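Local coordinates for protein CytC3 (Streptomyces sp., PDB 3GJB) that probably halogenates an aliphatic amino acid carried on a thiolation domain, as a non-haem iron(II) and 2-oxoglutarate-dependent enzyme of the phytanoyl-CoA dioxygenase family, at residues 107-112 with 252-257. Residues are numbered along the deposited sequence; the frame is centred on the assembly and turned at random.
Sequences PKYQGD and YRMGFA. With AKG (2-oxoglutaric acid), chain D.
The 2-oxoglutarate pocket of this cupin-type beta fold has part of its wall where strand 98-108 ends against the start of strand 253-262, and K108 and R253 reach from that pair to the distal carboxylate of the cosubstrate. The two residues form an antiparallel hydrogen-bonded pair, with K108 N to R253 O at 2.8 Å and R253 N to K108 O at 3.0 Å, the second bond much the straighter. With CG anti to the backbone N (chi1 -159°) and an extended chain beyond, K108 carries its ammonium to the cosubstrate, where NZ gives AKG O4 a hydrogen bond, modelled very short at 2.5 Å, so that its exact length is doubtful; the carbonyls of L243 and G161 also accept from this nitrogen. R253 bends at chi2 and chi3 instead, laying its guanidinium against the lysine stem: K108 CB sits 3.6 Å above the centre of one guanidinium face. NH2 gives a weak hydrogen bond to AKG O3 at 3.3 Å and another to G161 O, while NH1 is held by F106 O. The two cations thus serve different oxygens of one carboxylate, whose charge probably offsets theirs, and S242 OG adds a further bond to the cosubstrate. A leucine in place of R253 would probably leave AKG O3 without its cationic mate and the carbonyl of F106 without the NH1 donor. On the other face of the sheet P107 and M254 form an antiparallel non-hydrogen-bonded pair, P107 CB meeting M254 CE at a tight 3.3 Å. Just beyond the strand ends the two tyrosines lie side by side, Y109 CE1 abutting Y252 CB at 3.3 Å. Y109 to D112 make a type II turn with G111 at positive phi, closed by D112 N to Y109 O; D112 OD2 accepts the N-H of Y109 from above the carboxylate plane, N to OD2 2.7 Å.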
loop_
_atom_site.group_PDB
_atom_site.type_symbol
_atom_site.label_atom_id
_atom_site.label_comp_id
_atom_site.label_asym_id
_atom_site.label_seq_id
_atom_site.Cartn_x
_atom_site.Cartn_y
_atom_site.Cartn_z
ATOM N N PRO A 107 2.507 10.838 -5.025
ATOM C CA PRO A 107 3.531 11.774 -5.490
ATOM C C PRO A 107 3.445 13.062 -4.689
ATOM O O PRO A 107 2.436 13.333 -4.049
ATOM C CB PRO A 107 3.148 11.995 -6.946
ATOM C CG PRO A 107 1.648 12.005 -6.861
ATOM C CD PRO A 107 1.359 10.812 -5.950
ATOM N N LYS A 108 4.516 13.840 -4.706
ATOM C CA LYS A 108 4.513 15.120 -4.020
ATOM C C LYS A 108 5.414 16.046 -4.812
ATOM O O LYS A 108 6.552 15.709 -5.124
ATOM C CB LYS A 108 4.988 14.989 -2.575
ATOM C CG LYS A 108 4.519 16.165 -1.745
ATOM C CD LYS A 108 4.467 15.831 -0.288
ATOM C CE LYS A 108 3.808 16.952 0.485
ATOM N NZ LYS A 108 3.818 16.642 1.935
ATOM N N TYR A 109 4.892 17.216 -5.140
ATOM C CA TYR A 109 5.622 18.168 -5.947
ATOM C C TYR A 109 5.869 19.474 -5.225
ATOM O O TYR A 109 5.206 19.776 -4.238
ATOM C CB TYR A 109 4.837 18.401 -7.238
ATOM C CG TYR A 109 4.639 17.118 -8.016
ATOM C CD1 TYR A 109 5.733 16.459 -8.574
ATOM C CD2 TYR A 109 3.369 16.542 -8.169
ATOM C CE1 TYR A 109 5.583 15.259 -9.265
ATOM C CE2 TYR A 109 3.204 15.336 -8.865
ATOM C CZ TYR A 109 4.326 14.700 -9.411
ATOM O OH TYR A 109 4.227 13.502 -10.088
ATOM N N GLN A 110 6.834 20.240 -5.720
ATOM C CA GLN A 110 7.170 21.524 -5.119
ATOM C C GLN A 110 5.899 22.352 -4.943
ATOM O O GLN A 110 5.102 22.486 -5.872
ATOM C CB GLN A 110 8.181 22.270 -6.009
ATOM C CG GLN A 110 8.653 23.634 -5.488
ATOM C CD GLN A 110 7.639 24.749 -5.709
ATOM O OE1 GLN A 110 7.006 24.832 -6.762
ATOM N NE2 GLN A 110 7.496 25.623 -4.721
ATOM N N GLY A 111 5.703 22.887 -3.743
ATOM C CA GLY A 111 4.529 23.698 -3.492
ATOM C C GLY A 111 3.408 22.968 -2.779
ATOM O O GLY A 111 2.518 23.611 -2.235
ATOM N N ASP A 112 3.428 21.639 -2.780
ATOM C CA ASP A 112 2.378 20.894 -2.096
ATOM C C ASP A 112 2.490 21.162 -0.607
ATOM O O ASP A 112 3.580 21.122 -0.033
ATOM C CB ASP A 112 2.493 19.388 -2.347
ATOM C CG ASP A 112 2.116 18.998 -3.764
ATOM O OD1 ASP A 112 1.482 19.819 -4.464
ATOM O OD2 ASP A 112 2.441 17.862 -4.172
ATOM N N TYR A 252 10.805 15.646 -7.244
ATOM C CA TYR A 252 9.496 15.173 -6.828
ATOM C C TYR A 252 9.679 13.920 -5.997
ATOM O O TYR A 252 10.662 13.196 -6.152
ATOM C CB TYR A 252 8.620 14.881 -8.051
ATOM C CG TYR A 252 9.057 13.669 -8.836
ATOM C CD1 TYR A 252 8.682 12.386 -8.435
ATOM C CD2 TYR A 252 9.910 13.797 -9.933
ATOM C CE1 TYR A 252 9.152 11.260 -9.100
ATOM C CE2 TYR A 252 10.392 12.675 -10.608
ATOM C CZ TYR A 252 10.010 11.408 -10.184
ATOM O OH TYR A 252 10.497 10.290 -10.819
ATOM N N ARG A 253 8.753 13.683 -5.084
ATOM C CA ARG A 253 8.826 12.497 -4.263
ATOM C C ARG A 253 7.752 11.553 -4.762
ATOM O O ARG A 253 6.635 11.980 -5.060
ATOM C CB ARG A 253 8.586 12.831 -2.797
ATOM C CG ARG A 253 8.345 11.599 -1.952
ATOM C CD ARG A 253 6.855 11.356 -1.769
ATOM N NE ARG A 253 6.333 12.113 -0.635
ATOM C CZ ARG A 253 5.060 12.128 -0.256
ATOM N NH1 ARG A 253 4.146 11.428 -0.923
ATOM N NH2 ARG A 253 4.705 12.828 0.811
ATOM N N MET A 254 8.094 10.276 -4.869
ATOM C CA MET A 254 7.146 9.285 -5.338
ATOM C C MET A 254 7.126 8.088 -4.428
ATOM O O MET A 254 8.093 7.330 -4.358
ATOM C CB MET A 254 7.487 8.817 -6.751
ATOM C CG MET A 254 6.414 7.923 -7.353
ATOM S SD MET A 254 4.806 8.744 -7.354
ATOM C CE MET A 254 4.990 9.850 -8.741
ATOM N N GLY A 255 6.016 7.929 -3.719
ATOM C CA GLY A 255 5.863 6.796 -2.838
ATOM C C GLY A 255 4.895 5.813 -3.475
ATOM O O GLY A 255 3.933 6.203 -4.135
ATOM N N PHE A 256 5.165 4.528 -3.305
ATOM C CA PHE A 256 4.286 3.510 -3.840
ATOM C C PHE A 256 3.808 2.737 -2.633
ATOM O O PHE A 256 4.600 2.123 -1.943
ATOM C CB PHE A 256 5.037 2.580 -4.784
ATOM C CG PHE A 256 4.220 1.412 -5.244
ATOM C CD1 PHE A 256 3.114 1.602 -6.068
ATOM C CD2 PHE A 256 4.539 0.124 -4.839
ATOM C CE1 PHE A 256 2.337 0.522 -6.485
ATOM C CE2 PHE A 256 3.766 -0.966 -5.250
ATOM C CZ PHE A 256 2.664 -0.764 -6.075
ATOM N N ALA A 257 2.509 2.772 -2.378
ATOM C CA ALA A 257 1.960 2.078 -1.226
ATOM C C ALA A 257 1.185 0.839 -1.613
ATOM O O ALA A 257 0.385 0.859 -2.548
ATOM C CB ALA A 257 1.058 3.011 -0.438
HETATM C C1 AKG D . -1.374 10.498 4.145
HETATM O O1 AKG D . -1.082 9.756 3.221
HETATM O O2 AKG D . -2.132 10.031 5.144
HETATM C C2 AKG D . -0.889 11.917 4.154
HETATM O O5 AKG D . -1.175 12.687 5.078
HETATM C C3 AKG D . -0.042 12.380 2.995
HETATM C C4 AKG D . 0.335 13.836 3.156
HETATM C C5 AKG D . 1.184 14.279 2.005
HETATM O O3 AKG D . 1.488 13.508 1.115
HETATM O O4 AKG D . 1.600 15.548 1.973
#